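Local coordinates for protein glutamine synthetase (Helicobacter pylori, PDB 5ZLI) that is a type I beta glutamine synthetase, a twelve-subunit enzyme whose chains each combine a beta-grasp domain with a catalytic domain, at residues B[160-165]-B[170-175]; B[312-317]-B[437-442]; B[327-332]-B[427-432]. All blocks are in the same frame, centred on the assembly; numbering follows the deposited sequence.

All three interactions lie in the catalytic domain of glutamine synthetase. Interaction 1 comes first along the chain, where strand 156-162 runs out into a surface loop. Both segments of interaction 3 fall between those of interaction 2 along the chain: helices 315-322 and 326-331 follow each other, as do helices 426-434 and 438-441. The centres of interactions 2 and 3 lie about 15 Å apart, and a salt bridge from Arg316 to Glu432 joins them, so both knit one buried helical region. Interaction 1 is about 45 Å from interaction 2 and about 32 Å from interaction 3, centre to centre. Interactions 1 and 3 both touch the same neighbouring subunit, linking local packing to the twelve-chain assembly.

Interaction 1: residues B[160-165]-B[170-175]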
loop_
_atom_site.group_PDB
_atom_site.type_symbol
_atom_site.label_atom_id
_atom_site.label_comp_id
_atom_site.label_asym_id
_atom_site.label_seq_id
_atom_site.Cartn_x
_atom_site.Cartn_y
_atom_site.Cartn_z
ATOM N N GLU B 160 -14.819 -17.023 -15.519
ATOM C CA GLU B 160 -15.621 -16.299 -14.553
ATOM C C GLU B 160 -16.464 -15.268 -15.286
ATOM O O GLU B 160 -15.927 -14.300 -15.843
ATOM C CB GLU B 160 -14.758 -15.620 -13.527
ATOM C CG GLU B 160 -15.598 -14.799 -12.578
ATOM C CD GLU B 160 -14.787 -13.762 -11.843
ATOM O OE1 GLU B 160 -14.928 -12.553 -12.185
ATOM O OE2 GLU B 160 -14.004 -14.172 -10.940
ATOM N N VAL B 161 -17.757 -15.462 -15.268
ATOM C CA VAL B 161 -18.638 -14.396 -15.694
ATOM C C VAL B 161 -18.964 -13.595 -14.450
ATOM O O VAL B 161 -18.924 -14.110 -13.328
ATOM C CB VAL B 161 -19.903 -14.951 -16.353
ATOM C CG1 VAL B 161 -19.515 -15.608 -17.637
ATOM C CG2 VAL B 161 -20.554 -15.931 -15.428
ATOM N N ASP B 162 -19.298 -12.328 -14.634
ATOM C CA ASP B 162 -19.677 -11.525 -13.498
ATOM C C ASP B 162 -20.770 -10.583 -13.950
ATOM O O ASP B 162 -20.800 -10.143 -15.102
ATOM C CB ASP B 162 -18.505 -10.756 -12.895
ATOM C CG ASP B 162 -18.682 -10.506 -11.398
ATOM O OD1 ASP B 162 -18.608 -11.494 -10.630
ATOM O OD2 ASP B 162 -18.915 -9.343 -10.986
ATOM N N SER B 163 -21.684 -10.313 -13.021
ATOM C CA SER B 163 -22.851 -9.485 -13.247
ATOM C C SER B 163 -23.214 -8.825 -11.937
ATOM O O SER B 163 -22.994 -9.393 -10.863
ATOM C CB SER B 163 -24.057 -10.289 -13.731
ATOM O OG SER B 163 -25.062 -9.405 -14.206
ATOM N N GLU B 164 -23.770 -7.615 -12.030
ATOM C CA GLU B 164 -24.172 -6.950 -10.809
ATOM C C GLU B 164 -25.348 -7.646 -10.150
ATOM O O GLU B 164 -25.501 -7.558 -8.925
ATOM C CB GLU B 164 -24.513 -5.506 -11.092
ATOM C CG GLU B 164 -24.579 -4.690 -9.834
ATOM C CD GLU B 164 -24.496 -3.232 -10.139
ATOM O OE1 GLU B 164 -24.951 -2.850 -11.247
ATOM O OE2 GLU B 164 -23.959 -2.483 -9.288
ATOM N N GLU B 165 -26.156 -8.355 -10.933
ATOM C CA GLU B 165 -27.336 -9.051 -10.449
ATOM C C GLU B 165 -27.025 -10.406 -9.823
ATOM O O GLU B 165 -27.933 -11.038 -9.284
ATOM C CB GLU B 165 -28.294 -9.264 -11.610
ATOM C CG GLU B 165 -28.576 -8.022 -12.451
ATOM C CD GLU B 165 -29.798 -8.202 -13.358
ATOM O OE1 GLU B 165 -30.387 -9.304 -13.335
ATOM O OE2 GLU B 165 -30.168 -7.261 -14.111
ATOM N N ARG B 170 -23.938 -10.585 -3.777
ATOM C CA ARG B 170 -24.806 -10.121 -2.701
ATOM C C ARG B 170 -24.044 -9.415 -1.589
ATOM O O ARG B 170 -24.651 -8.686 -0.801
ATOM C CB ARG B 170 -25.575 -11.301 -2.140
ATOM C CG ARG B 170 -26.720 -11.702 -3.045
ATOM C CD ARG B 170 -27.925 -12.022 -2.242
ATOM N NE ARG B 170 -28.343 -13.392 -2.430
ATOM C CZ ARG B 170 -29.395 -13.723 -3.164
ATOM N NH1 ARG B 170 -30.097 -12.750 -3.755
ATOM N NH2 ARG B 170 -29.753 -15.003 -3.285
ATOM N N ASP B 171 -22.729 -9.622 -1.528
ATOM C CA ASP B 171 -21.823 -9.188 -0.475
ATOM C C ASP B 171 -20.701 -8.294 -0.959
ATOM O O ASP B 171 -20.010 -7.691 -0.134
ATOM C CB ASP B 171 -21.221 -10.439 0.160
ATOM C CG ASP B 171 -20.877 -11.471 -0.908
ATOM O OD1 ASP B 171 -20.254 -11.090 -1.950
ATOM O OD2 ASP B 171 -21.336 -12.638 -0.737
ATOM N N ARG B 172 -20.574 -8.107 -2.258
ATOM C CA ARG B 172 -19.444 -7.400 -2.814
ATOM C C ARG B 172 -19.549 -5.928 -2.440
ATOM O O ARG B 172 -20.638 -5.402 -2.179
ATOM C CB ARG B 172 -19.460 -7.543 -4.338
ATOM C CG ARG B 172 -18.602 -6.555 -5.090
ATOM C CD ARG B 172 -18.916 -6.614 -6.557
ATOM N NE ARG B 172 -18.159 -7.550 -7.376
ATOM C CZ ARG B 172 -16.966 -7.272 -7.889
ATOM N NH1 ARG B 172 -16.384 -6.103 -7.615
ATOM N NH2 ARG B 172 -16.350 -8.168 -8.658
ATOM N N SER B 173 -18.400 -5.278 -2.360
ATOM C CA SER B 173 -18.316 -3.837 -2.175
ATOM C C SER B 173 -18.074 -3.211 -3.545
ATOM O O SER B 173 -17.107 -3.580 -4.221
ATOM C CB SER B 173 -17.188 -3.502 -1.193
ATOM O OG SER B 173 -17.486 -3.917 0.139
ATOM N N PHE B 174 -18.959 -2.292 -3.973
ATOM C CA PHE B 174 -18.814 -1.660 -5.294
ATOM C C PHE B 174 -18.110 -0.306 -5.290
ATOM O O PHE B 174 -16.952 -0.195 -4.863
ATOM C CB PHE B 174 -20.166 -1.478 -6.012
ATOM C CG PHE B 174 -20.705 -2.727 -6.660
ATOM C CD1 PHE B 174 -20.229 -3.125 -7.908
ATOM C CD2 PHE B 174 -21.697 -3.486 -6.049
ATOM C CE1 PHE B 174 -20.715 -4.275 -8.532
ATOM C CE2 PHE B 174 -22.188 -4.638 -6.661
ATOM C CZ PHE B 174 -21.697 -5.035 -7.905
ATOM N N GLU B 175 -18.812 0.721 -5.800
ATOM C CA GLU B 175 -18.163 1.985 -6.148
ATOM C C GLU B 175 -17.472 2.614 -4.935
ATOM O O GLU B 175 -16.310 3.035 -5.023
ATOM C CB GLU B 175 -19.175 2.943 -6.797
ATOM C CG GLU B 175 -20.377 3.347 -5.946
ATOM C CD GLU B 175 -20.188 4.679 -5.219
ATOM O OE1 GLU B 175 -19.894 5.698 -5.884
ATOM O OE2 GLU B 175 -20.338 4.712 -3.981
#
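Asp162 and Arg172 both carry CG roughly trans to the backbone N (chi1 -151° and 163°), and a bend at the third torsion of the arginine completes the approach of carboxylate and guanidinium from opposite directions; Phe174 swings its ring beside its own N, where the extended chain of Glu164 can lie across it. The charged pair is a long salt bridge, with OD2 of Asp162 3.7 Å from NH2 of Arg172 and 4.1 Å from NE of the same arginine. Their planes are 64° apart, so the carboxylate meets the guanidinium obliquely and not as a coplanar fork. Asn169 supplies the stronger bonds: its ND2 donates to Asp162 OD2, and its OD1 accepts from Arg172 NE, so a single amide bridges acid and base from within the intervening turn.

The contact sits where the hairpin formed by strands 147-153 and 156-162 gives way to the long loop before helix 200-212, a position consistent with the central loop of bacterial type I glutamine synthetases. Val161 continues into the assembly by packing on Phe475 of a neighbouring subunit, while Asp171 packs on Ile150 of a different one.

On the loop side, the Phe174 ring is sandwiched. Arg172 CD lies 3.4 Å above one face, displaced toward the rim, and Glu164 OE2 lies 3.6 Å above the opposite face, over the centre. Glu164 also presses its aliphatic part on the ring, CG standing 3.5 Å from Phe174 CZ, and its carboxylate is steeply inclined to the ring plane.

Interaction 2: residues B[312-317]-B[437-442]; sequences LRHARG and KQYLKE
His314 and Tyr439 face each other with their CA atoms 8.4 Å apart, His314 standing at the break where helix 302-313 ends and helix 315-322 begins, at the N-cap position of the second, and Tyr439 lying on the weakly bonded helical turn 438-441. Their rings form a face-to-face stack within the buried helical part of the catalytic domain: centroids are 3.8 Å apart and the planes only 13° from parallel. The two side chains run antiparallel over one another, so each CB lies over the other ring; His314 CB is 3.9 Å from the Tyr439 centroid, and Tyr439 CB is 4.1 Å from the His314 centroid, both CH-pi contacts. Tyr439 takes the less common chi1 of 67°, with CG between its backbone N and carbonyl carbon, which directs the ring onto the imidazole.

Rotation of the imidazole is fixed at both nitrogens, ND1 bonding to Asp436 OD1 and NE2 to Asp390 OD2. Two carboxylates so placed would probably favour a protonated ring. At the far end of the phenol, Tyr439 OH lies 4.2 Å from Gly317 C, while ND1 of His314 rests 3.4 Å from Tyr439 CD1.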
loop_
_atom_site.group_PDB
_atom_site.type_symbol
_atom_site.label_atom_id
_atom_site.label_comp_id
_atom_site.label_asym_id
_atom_site.label_seq_id
_atom_site.Cartn_x
_atom_site.Cartn_y
_atom_site.Cartn_z
ATOM N N LEU B 312 -38.995 -35.497 -35.192
ATOM C CA LEU B 312 -38.720 -36.349 -34.031
ATOM C C LEU B 312 -37.883 -37.572 -34.395
ATOM O O LEU B 312 -37.094 -38.038 -33.566
ATOM C CB LEU B 312 -40.024 -36.784 -33.343
ATOM C CG LEU B 312 -40.667 -35.688 -32.484
ATOM C CD1 LEU B 312 -42.025 -36.105 -31.919
ATOM C CD2 LEU B 312 -39.700 -35.219 -31.360
ATOM N N ARG B 313 -38.081 -38.143 -35.595
ATOM C CA ARG B 313 -37.359 -39.356 -35.982
ATOM C C ARG B 313 -35.882 -39.080 -36.116
ATOM O O ARG B 313 -35.045 -39.815 -35.572
ATOM C CB ARG B 313 -37.869 -39.909 -37.313
ATOM C CG ARG B 313 -37.079 -41.126 -37.797
ATOM C CD ARG B 313 -37.455 -42.420 -37.056
ATOM N NE ARG B 313 -38.866 -42.756 -37.265
ATOM C CZ ARG B 313 -39.346 -43.344 -38.357
ATOM N NH1 ARG B 313 -38.538 -43.686 -39.351
ATOM N NH2 ARG B 313 -40.640 -43.591 -38.452
ATOM N N HIS B 314 -35.547 -38.000 -36.812
ATOM C CA HIS B 314 -34.165 -37.641 -37.055
ATOM C C HIS B 314 -33.603 -36.789 -35.926
ATOM O O HIS B 314 -32.446 -36.347 -36.012
ATOM C CB HIS B 314 -34.044 -36.885 -38.383
ATOM C CG HIS B 314 -34.719 -37.565 -39.527
ATOM N ND1 HIS B 314 -34.342 -38.816 -39.973
ATOM C CD2 HIS B 314 -35.699 -37.146 -40.362
ATOM C CE1 HIS B 314 -35.095 -39.158 -41.003
ATOM N NE2 HIS B 314 -35.927 -38.163 -41.260
ATOM N N ALA B 315 -34.381 -36.597 -34.853
ATOM C CA ALA B 315 -34.039 -35.623 -33.827
ATOM C C ALA B 315 -32.613 -35.801 -33.314
ATOM O O ALA B 315 -31.814 -34.860 -33.348
ATOM C CB ALA B 315 -35.045 -35.731 -32.686
ATOM N N ARG B 316 -32.263 -37.006 -32.852
ATOM C CA ARG B 316 -30.939 -37.202 -32.258
ATOM C C ARG B 316 -29.819 -36.837 -33.227
ATOM O O ARG B 316 -28.768 -36.357 -32.804
ATOM C CB ARG B 316 -30.775 -38.628 -31.714
ATOM C CG ARG B 316 -31.812 -38.942 -30.673
ATOM C CD ARG B 316 -31.233 -39.612 -29.449
ATOM N NE ARG B 316 -30.060 -40.457 -29.664
ATOM C CZ ARG B 316 -29.226 -40.813 -28.682
ATOM N NH1 ARG B 316 -29.444 -40.403 -27.439
ATOM N NH2 ARG B 316 -28.181 -41.582 -28.929
ATOM N N GLY B 317 -29.997 -37.094 -34.524
ATOM C CA GLY B 317 -28.999 -36.645 -35.484
ATOM C C GLY B 317 -29.101 -35.173 -35.817
ATOM O O GLY B 317 -28.081 -34.527 -36.074
ATOM N N LYS B 437 -27.998 -39.719 -42.448
ATOM C CA LYS B 437 -27.685 -38.495 -43.135
ATOM C C LYS B 437 -28.472 -38.355 -44.412
ATOM O O LYS B 437 -28.336 -37.333 -45.097
ATOM C CB LYS B 437 -26.173 -38.450 -43.396
ATOM C CG LYS B 437 -25.549 -39.840 -43.524
ATOM C CD LYS B 437 -24.031 -39.777 -43.700
ATOM C CE LYS B 437 -23.418 -41.163 -43.934
ATOM N NZ LYS B 437 -21.914 -41.177 -43.876
ATOM N N GLN B 438 -29.362 -39.302 -44.704
ATOM C CA GLN B 438 -29.945 -39.331 -46.042
ATOM C C GLN B 438 -31.018 -38.268 -46.221
ATOM O O GLN B 438 -31.116 -37.665 -47.289
ATOM C CB GLN B 438 -30.484 -40.722 -46.368
ATOM C CG GLN B 438 -30.389 -41.047 -47.854
ATOM C CD GLN B 438 -28.979 -40.856 -48.406
ATOM O OE1 GLN B 438 -28.760 -40.076 -49.339
ATOM N NE2 GLN B 438 -28.013 -41.563 -47.823
ATOM N N TYR B 439 -31.825 -38.016 -45.201
ATOM C CA TYR B 439 -32.880 -37.034 -45.363
ATOM C C TYR B 439 -32.336 -35.639 -45.604
ATOM O O TYR B 439 -33.085 -34.772 -46.060
ATOM C CB TYR B 439 -33.770 -37.018 -44.136
ATOM C CG TYR B 439 -33.061 -36.516 -42.922
ATOM C CD1 TYR B 439 -32.258 -37.360 -42.169
ATOM C CD2 TYR B 439 -33.154 -35.182 -42.546
ATOM C CE1 TYR B 439 -31.600 -36.900 -41.062
ATOM C CE2 TYR B 439 -32.481 -34.711 -41.439
ATOM C CZ TYR B 439 -31.712 -35.578 -40.699
ATOM O OH TYR B 439 -31.043 -35.113 -39.589
ATOM N N LEU B 440 -31.066 -35.395 -45.289
ATOM C CA LEU B 440 -30.425 -34.130 -45.634
ATOM C C LEU B 440 -29.879 -34.131 -47.054
ATOM O O LEU B 440 -29.829 -33.072 -47.689
ATOM C CB LEU B 440 -29.276 -33.865 -44.675
ATOM C CG LEU B 440 -29.728 -33.648 -43.256
ATOM C CD1 LEU B 440 -28.560 -33.893 -42.293
ATOM C CD2 LEU B 440 -30.233 -32.212 -43.208
ATOM N N LYS B 441 -29.464 -35.297 -47.567
ATOM C CA LYS B 441 -28.792 -35.368 -48.859
ATOM C C LYS B 441 -29.757 -35.323 -50.027
ATOM O O LYS B 441 -29.303 -35.256 -51.174
ATOM C CB LYS B 441 -27.904 -36.604 -48.929
ATOM C CG LYS B 441 -26.631 -36.363 -48.174
ATOM C CD LYS B 441 -25.459 -37.149 -48.697
ATOM C CE LYS B 441 -25.315 -38.441 -47.936
ATOM N NZ LYS B 441 -24.196 -39.273 -48.446
ATOM N N GLU B 442 -31.057 -35.370 -49.756
ATOM C CA GLU B 442 -32.059 -35.236 -50.794
ATOM C C GLU B 442 -31.758 -33.977 -51.596
ATOM O O GLU B 442 -31.522 -32.915 -51.019
ATOM C CB GLU B 442 -33.441 -35.127 -50.135
ATOM C CG GLU B 442 -33.970 -36.446 -49.525
ATOM C CD GLU B 442 -35.085 -36.230 -48.473
ATOM O OE1 GLU B 442 -35.812 -37.195 -48.117
ATOM O OE2 GLU B 442 -35.214 -35.091 -47.972
#

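Interaction 3: residues B[327-332]-B[427-432]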
loop_
_atom_site.group_PDB
_atom_site.type_symbol
_atom_site.label_atom_id
_atom_site.label_comp_id
_atom_site.label_asym_id
_atom_site.label_seq_id
_atom_site.Cartn_x
_atom_site.Cartn_y
_atom_site.Cartn_z
ATOM N N ASN B 327 -21.241 -27.084 -25.306
ATOM C CA ASN B 327 -21.924 -26.300 -24.301
ATOM C C ASN B 327 -23.436 -26.456 -24.429
ATOM O O ASN B 327 -24.172 -26.286 -23.449
ATOM C CB ASN B 327 -21.537 -24.844 -24.429
ATOM C CG ASN B 327 -21.930 -24.086 -23.243
ATOM O OD1 ASN B 327 -22.772 -23.187 -23.291
ATOM N ND2 ASN B 327 -21.320 -24.441 -22.125
ATOM N N SER B 328 -23.921 -26.770 -25.623
ATOM C CA SER B 328 -25.343 -27.049 -25.778
ATOM C C SER B 328 -25.814 -28.123 -24.820
ATOM O O SER B 328 -26.893 -28.017 -24.233
ATOM C CB SER B 328 -25.634 -27.461 -27.203
ATOM O OG SER B 328 -25.278 -26.398 -28.047
ATOM N N TYR B 329 -24.972 -29.101 -24.564
ATOM C CA TYR B 329 -25.389 -30.262 -23.815
ATOM C C TYR B 329 -25.302 -30.067 -22.311
ATOM O O TYR B 329 -25.849 -30.881 -21.577
ATOM C CB TYR B 329 -24.562 -31.454 -24.267
ATOM C CG TYR B 329 -24.831 -31.727 -25.701
ATOM C CD1 TYR B 329 -25.827 -32.629 -26.084
ATOM C CD2 TYR B 329 -24.159 -31.029 -26.689
ATOM C CE1 TYR B 329 -26.107 -32.857 -27.420
ATOM C CE2 TYR B 329 -24.427 -31.252 -28.036
ATOM C CZ TYR B 329 -25.395 -32.168 -28.391
ATOM O OH TYR B 329 -25.646 -32.377 -29.724
ATOM N N LYS B 330 -24.629 -29.020 -21.834
ATOM C CA LYS B 330 -24.782 -28.620 -20.440
ATOM C C LYS B 330 -26.147 -28.020 -20.155
ATOM O O LYS B 330 -26.552 -27.956 -18.993
ATOM C CB LYS B 330 -23.678 -27.634 -20.067
ATOM C CG LYS B 330 -22.332 -28.074 -20.606
ATOM C CD LYS B 330 -21.624 -29.003 -19.608
ATOM C CE LYS B 330 -20.608 -29.866 -20.327
ATOM N NZ LYS B 330 -19.704 -29.118 -21.213
ATOM N N ARG B 331 -26.843 -27.559 -21.185
ATOM C CA ARG B 331 -28.186 -27.020 -21.085
ATOM C C ARG B 331 -29.256 -28.105 -21.129
ATOM O O ARG B 331 -30.318 -27.934 -20.513
ATOM C CB ARG B 331 -28.395 -26.017 -22.210
ATOM C CG ARG B 331 -29.815 -25.610 -22.467
ATOM C CD ARG B 331 -29.845 -24.522 -23.516
ATOM N NE ARG B 331 -31.203 -24.190 -23.935
ATOM C CZ ARG B 331 -31.874 -24.819 -24.902
ATOM N NH1 ARG B 331 -31.316 -25.814 -25.585
ATOM N NH2 ARG B 331 -33.114 -24.446 -25.190
ATOM N N LEU B 332 -29.006 -29.204 -21.857
ATOM C CA LEU B 332 -29.980 -30.274 -22.067
ATOM C C LEU B 332 -30.038 -31.246 -20.889
ATOM O O LEU B 332 -30.062 -32.473 -21.060
ATOM C CB LEU B 332 -29.619 -31.010 -23.357
ATOM C CG LEU B 332 -29.469 -30.043 -24.563
ATOM C CD1 LEU B 332 -29.047 -30.778 -25.852
ATOM C CD2 LEU B 332 -30.656 -29.057 -24.829
ATOM N N ARG B 427 -20.664 -35.506 -29.384
ATOM C CA ARG B 427 -20.038 -36.640 -30.048
ATOM C C ARG B 427 -21.091 -37.669 -30.440
ATOM O O ARG B 427 -21.092 -38.168 -31.573
ATOM C CB ARG B 427 -18.988 -37.281 -29.143
ATOM C CG ARG B 427 -18.568 -38.682 -29.597
ATOM C CD ARG B 427 -17.495 -39.216 -28.709
ATOM N NE ARG B 427 -16.201 -38.705 -29.099
ATOM C CZ ARG B 427 -15.399 -39.332 -29.933
ATOM N NH1 ARG B 427 -15.781 -40.488 -30.447
ATOM N NH2 ARG B 427 -14.226 -38.810 -30.244
ATOM N N ARG B 428 -22.016 -37.991 -29.521
ATOM C CA ARG B 428 -23.038 -38.953 -29.891
ATOM C C ARG B 428 -23.965 -38.353 -30.944
ATOM O O ARG B 428 -24.337 -39.054 -31.886
ATOM C CB ARG B 428 -23.785 -39.452 -28.643
ATOM C CG ARG B 428 -24.060 -40.979 -28.667
ATOM C CD ARG B 428 -24.595 -41.511 -27.344
ATOM N NE ARG B 428 -25.775 -40.784 -26.858
ATOM C CZ ARG B 428 -26.315 -40.973 -25.659
ATOM N NH1 ARG B 428 -27.388 -40.292 -25.272
ATOM N NH2 ARG B 428 -25.756 -41.853 -24.844
ATOM N N SER B 429 -24.256 -37.042 -30.855
ATOM C CA SER B 429 -25.091 -36.374 -31.849
ATOM C C SER B 429 -24.485 -36.435 -33.241
ATOM O O SER B 429 -25.201 -36.640 -34.226
ATOM C CB SER B 429 -25.281 -34.920 -31.463
ATOM O OG SER B 429 -26.123 -34.841 -30.351
ATOM N N LEU B 430 -23.162 -36.294 -33.346
ATOM C CA LEU B 430 -22.554 -36.377 -34.665
ATOM C C LEU B 430 -22.590 -37.807 -35.166
ATOM O O LEU B 430 -22.920 -38.051 -36.334
ATOM C CB LEU B 430 -21.129 -35.843 -34.643
ATOM C CG LEU B 430 -21.101 -34.331 -34.425
ATOM C CD1 LEU B 430 -19.704 -33.820 -34.110
ATOM C CD2 LEU B 430 -21.644 -33.640 -35.657
ATOM N N GLU B 431 -22.278 -38.762 -34.289
ATOM C CA GLU B 431 -22.470 -40.168 -34.613
ATOM C C GLU B 431 -23.908 -40.430 -35.099
ATOM O O GLU B 431 -24.121 -41.012 -36.167
ATOM C CB GLU B 431 -22.096 -40.990 -33.376
ATOM C CG GLU B 431 -20.575 -41.072 -33.180
ATOM C CD GLU B 431 -20.136 -41.540 -31.785
ATOM O OE1 GLU B 431 -20.995 -41.879 -30.928
ATOM O OE2 GLU B 431 -18.904 -41.566 -31.556
ATOM N N GLU B 432 -24.907 -39.968 -34.346
ATOM C CA GLU B 432 -26.289 -40.181 -34.761
ATOM C C GLU B 432 -26.555 -39.509 -36.098
ATOM O O GLU B 432 -27.308 -40.038 -36.924
ATOM C CB GLU B 432 -27.264 -39.670 -33.698
ATOM C CG GLU B 432 -27.062 -40.391 -32.382
ATOM C CD GLU B 432 -27.905 -41.616 -32.209
ATOM O OE1 GLU B 432 -28.994 -41.686 -32.811
ATOM O OE2 GLU B 432 -27.435 -42.541 -31.504
#
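Tyr329 reaches Ser429 across a CA separation of 10.1 Å, joining helix 326-331 to helix 426-434 in the catalytic domain. Along the first helix, Asn327 and Ser328 open the weakly bonded turn that carries the tyrosine: Lys330 N lies 3.2 Å from Asn327 O in a weak bond, and Arg331 N is 3.1 Å from Ser328 O.

At Tyr329 the contact itself is made. Its ring stands with CG opposite the carbonyl carbon (chi1 -63°); the phenol spans the gap and its OH lies 2.6 Å from Ser429 OG in a hydrogen bond. The angle CZ-OH...OG is about 115°, close to that expected at a phenolic oxygen, and OG approaches the ring system obliquely. Ala319 of helix 315-322 touches both side chains, so the pair lies against a third helix.

The residues that follow turn to other parts of the assembly, Lys330 forming a salt bridge with Glu474 of a neighbouring subunit and Arg331 spending its guanidinium on the backbone oxygens of Arg369 and Phe370. On the second helix, Arg427 NH1 and Glu431 OE2, 3.5 Å apart and one turn from each other, make a salt bridge whose hydrogen bond is weak.

Ser429 OG is also bonded to Thr425 O, one helical turn back, so the buried Tyr329 hydroxyl joins a short polar chain; the two segments bury only 81 Å² between them. The 2.6 Å separation of Tyr329 OH and Ser429 OG alone does not say which hydroxyl donates, but Thr425 O can only accept, which is consistent with Ser429 OG giving its proton there and accepting from Tyr329 OH.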